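Baculoviral IAP repeat-containing protein 2 (Homo sapiens, PDB 3M1D) belongs to the inhibitor of apoptosis proteins, binds zinc through its first BIR domain and is recruited by the signalling adaptor TRAF2. Local coordinates at residues R31-A36 / D63-K68. Numbering follows the deposited sequence.
Sequences RSLARA and DSPIQK
The C-terminal turn of helix 30-35 meets the first turn of helix 65-72 at close range, with the CA atoms of A36 and I66 5.1 Å apart and no hydrogen bond joining the two segments. How a proline in the first turn of a helix can present its ring to a neighbouring helix is well illustrated by P65, which sets out toward the other helix and touches S32, L33 and A36 with its ring carbons CB and CG. P65 CG meets L33 CD2 at 3.5 Å, the leucine side chain crossing the ring at about a right angle. L33 starts off away from P65, but its CG lies anti to the carbonyl carbon (chi1 -72°) and CD2 is the branch that turns back to the ring; Y19, F22, V28 and W59 also pack on this leucine. S32 OG, 3.8 Å from P65 CG, makes only van der Waals contact there, its hydrogen bond going to the carbonyl oxygen of S29. The methyl of A36 rests against both P65 CB and I66 CG1, each 3.5 Å from A36 CB. I66 also packs on L82 and V83 of helix 77-83.

Polar groups secure the start of the second helix. S64 is its N-cap, OG accepting from Q67 N in a nearly straight bond (163°), while K68 NZ, well above the carboxylate plane, forms a hydrogen-bonded salt bridge with D63 OD2 (3.1 Å), which also accepts from K60 N; W59 adds a cation-pi contact to the lysine. Beyond the apolar seam, the A36 carbonyl oxygen accepts from ND1 of the zinc ligand H69, a second-shell bond that probably orients the imidazole. The packing of the two helices thus lies next to the zinc site of the BIR fold, where C49, C52 and C76 join H69, and is tied to it through the A36 carbonyl.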
loop_
_atom_site.group_PDB
_atom_site.type_symbol
_atom_site.label_atom_id
_atom_site.label_comp_id
_atom_site.label_asym_id
_atom_site.label_seq_id
_atom_site.Cartn_x
_atom_site.Cartn_y
_atom_site.Cartn_z
ATOM N N ARG A 31 -8.209 -1.910 0.775
ATOM C CA ARG A 31 -8.477 -0.873 -0.208
ATOM C C ARG A 31 -7.581 0.334 0.023
ATOM O O ARG A 31 -7.039 0.890 -0.923
ATOM C CB ARG A 31 -9.943 -0.448 -0.185
ATOM C CG ARG A 31 -10.919 -1.586 -0.436
ATOM C CD ARG A 31 -12.288 -1.050 -0.843
ATOM N NE ARG A 31 -13.388 -1.887 -0.366
ATOM C CZ ARG A 31 -13.963 -1.761 0.828
ATOM N NH1 ARG A 31 -13.540 -0.836 1.684
ATOM N NH2 ARG A 31 -14.962 -2.567 1.173
ATOM N N SER A 32 -7.419 0.733 1.281
ATOM C CA SER A 32 -6.569 1.879 1.582
ATOM C C SER A 32 -5.112 1.572 1.241
ATOM O O SER A 32 -4.403 2.414 0.705
ATOM C CB SER A 32 -6.711 2.316 3.041
ATOM O OG SER A 32 -6.089 1.403 3.921
ATOM N N LEU A 33 -4.677 0.354 1.531
ATOM C CA LEU A 33 -3.330 -0.048 1.186
ATOM C C LEU A 33 -3.111 0.053 -0.317
ATOM O O LEU A 33 -2.149 0.687 -0.766
ATOM C CB LEU A 33 -3.048 -1.465 1.687
ATOM C CG LEU A 33 -2.895 -1.497 3.206
ATOM C CD1 LEU A 33 -2.932 -2.919 3.732
ATOM C CD2 LEU A 33 -1.585 -0.790 3.617
ATOM N N ALA A 34 -4.021 -0.549 -1.085
ATOM C CA ALA A 34 -3.914 -0.584 -2.540
ATOM C C ALA A 34 -3.980 0.816 -3.147
ATOM O O ALA A 34 -3.250 1.131 -4.101
ATOM C CB ALA A 34 -5.007 -1.486 -3.136
ATOM N N ARG A 35 -4.849 1.655 -2.593
ATOM C CA ARG A 35 -4.956 3.041 -3.030
ATOM C C ARG A 35 -3.669 3.809 -2.766
ATOM O O ARG A 35 -3.326 4.716 -3.519
ATOM C CB ARG A 35 -6.125 3.752 -2.332
ATOM C CG ARG A 35 -7.490 3.197 -2.693
ATOM C CD ARG A 35 -8.616 3.931 -1.962
ATOM N NE ARG A 35 -9.891 3.229 -2.099
ATOM C CZ ARG A 35 -10.997 3.546 -1.432
ATOM N NH1 ARG A 35 -10.989 4.560 -0.575
ATOM N NH2 ARG A 35 -12.115 2.849 -1.620
ATOM N N ALA A 36 -2.967 3.459 -1.690
ATOM C CA ALA A 36 -1.703 4.127 -1.369
ATOM C C ALA A 36 -0.529 3.591 -2.198
ATOM O O ALA A 36 0.609 4.001 -1.999
ATOM C CB ALA A 36 -1.400 4.044 0.123
ATOM N N ASP A 63 -3.128 3.478 11.442
ATOM C CA ASP A 63 -2.013 3.779 10.540
ATOM C C ASP A 63 -2.515 4.255 9.187
ATOM O O ASP A 63 -3.430 3.668 8.608
ATOM C CB ASP A 63 -1.140 2.544 10.328
ATOM C CG ASP A 63 -0.068 2.400 11.382
ATOM O OD1 ASP A 63 0.145 3.357 12.160
ATOM O OD2 ASP A 63 0.565 1.327 11.425
ATOM N N SER A 64 -1.896 5.304 8.663
ATOM C CA SER A 64 -2.262 5.784 7.341
ATOM C C SER A 64 -1.234 5.338 6.304
ATOM O O SER A 64 -0.093 5.773 6.349
ATOM C CB SER A 64 -2.346 7.301 7.335
ATOM O OG SER A 64 -2.316 7.767 5.998
ATOM N N PRO A 65 -1.634 4.461 5.375
ATOM C CA PRO A 65 -0.666 4.011 4.369
ATOM C C PRO A 65 -0.133 5.170 3.528
ATOM O O PRO A 65 1.050 5.191 3.206
ATOM C CB PRO A 65 -1.482 3.040 3.511
ATOM C CG PRO A 65 -2.508 2.494 4.454
ATOM C CD PRO A 65 -2.879 3.673 5.336
ATOM N N ILE A 66 -0.983 6.139 3.206
ATOM C CA ILE A 66 -0.534 7.282 2.420
ATOM C C ILE A 66 0.450 8.158 3.189
ATOM O O ILE A 66 1.465 8.595 2.632
ATOM C CB ILE A 66 -1.711 8.106 1.890
ATOM C CG1 ILE A 66 -2.386 7.348 0.755
ATOM C CG2 ILE A 66 -1.233 9.476 1.424
ATOM C CD1 ILE A 66 -3.653 8.000 0.239
ATOM N N GLN A 67 0.176 8.387 4.474
ATOM C CA GLN A 67 1.095 9.168 5.303
ATOM C C GLN A 67 2.419 8.464 5.517
ATOM O O GLN A 67 3.474 9.089 5.441
ATOM C CB GLN A 67 0.503 9.464 6.684
ATOM C CG GLN A 67 -0.327 10.721 6.761
ATOM C CD GLN A 67 -0.595 11.141 8.197
ATOM O OE1 GLN A 67 0.008 10.613 9.137
ATOM N NE2 GLN A 67 -1.490 12.105 8.370
ATOM N N LYS A 68 2.370 7.178 5.846
ATOM C CA LYS A 68 3.615 6.445 6.047
ATOM C C LYS A 68 4.439 6.527 4.768
ATOM O O LYS A 68 5.641 6.749 4.805
ATOM C CB LYS A 68 3.357 4.976 6.414
ATOM C CG LYS A 68 3.063 4.756 7.894
ATOM C CD LYS A 68 3.276 3.294 8.281
ATOM C CE LYS A 68 3.115 3.067 9.782
ATOM N NZ LYS A 68 3.354 1.621 10.143
#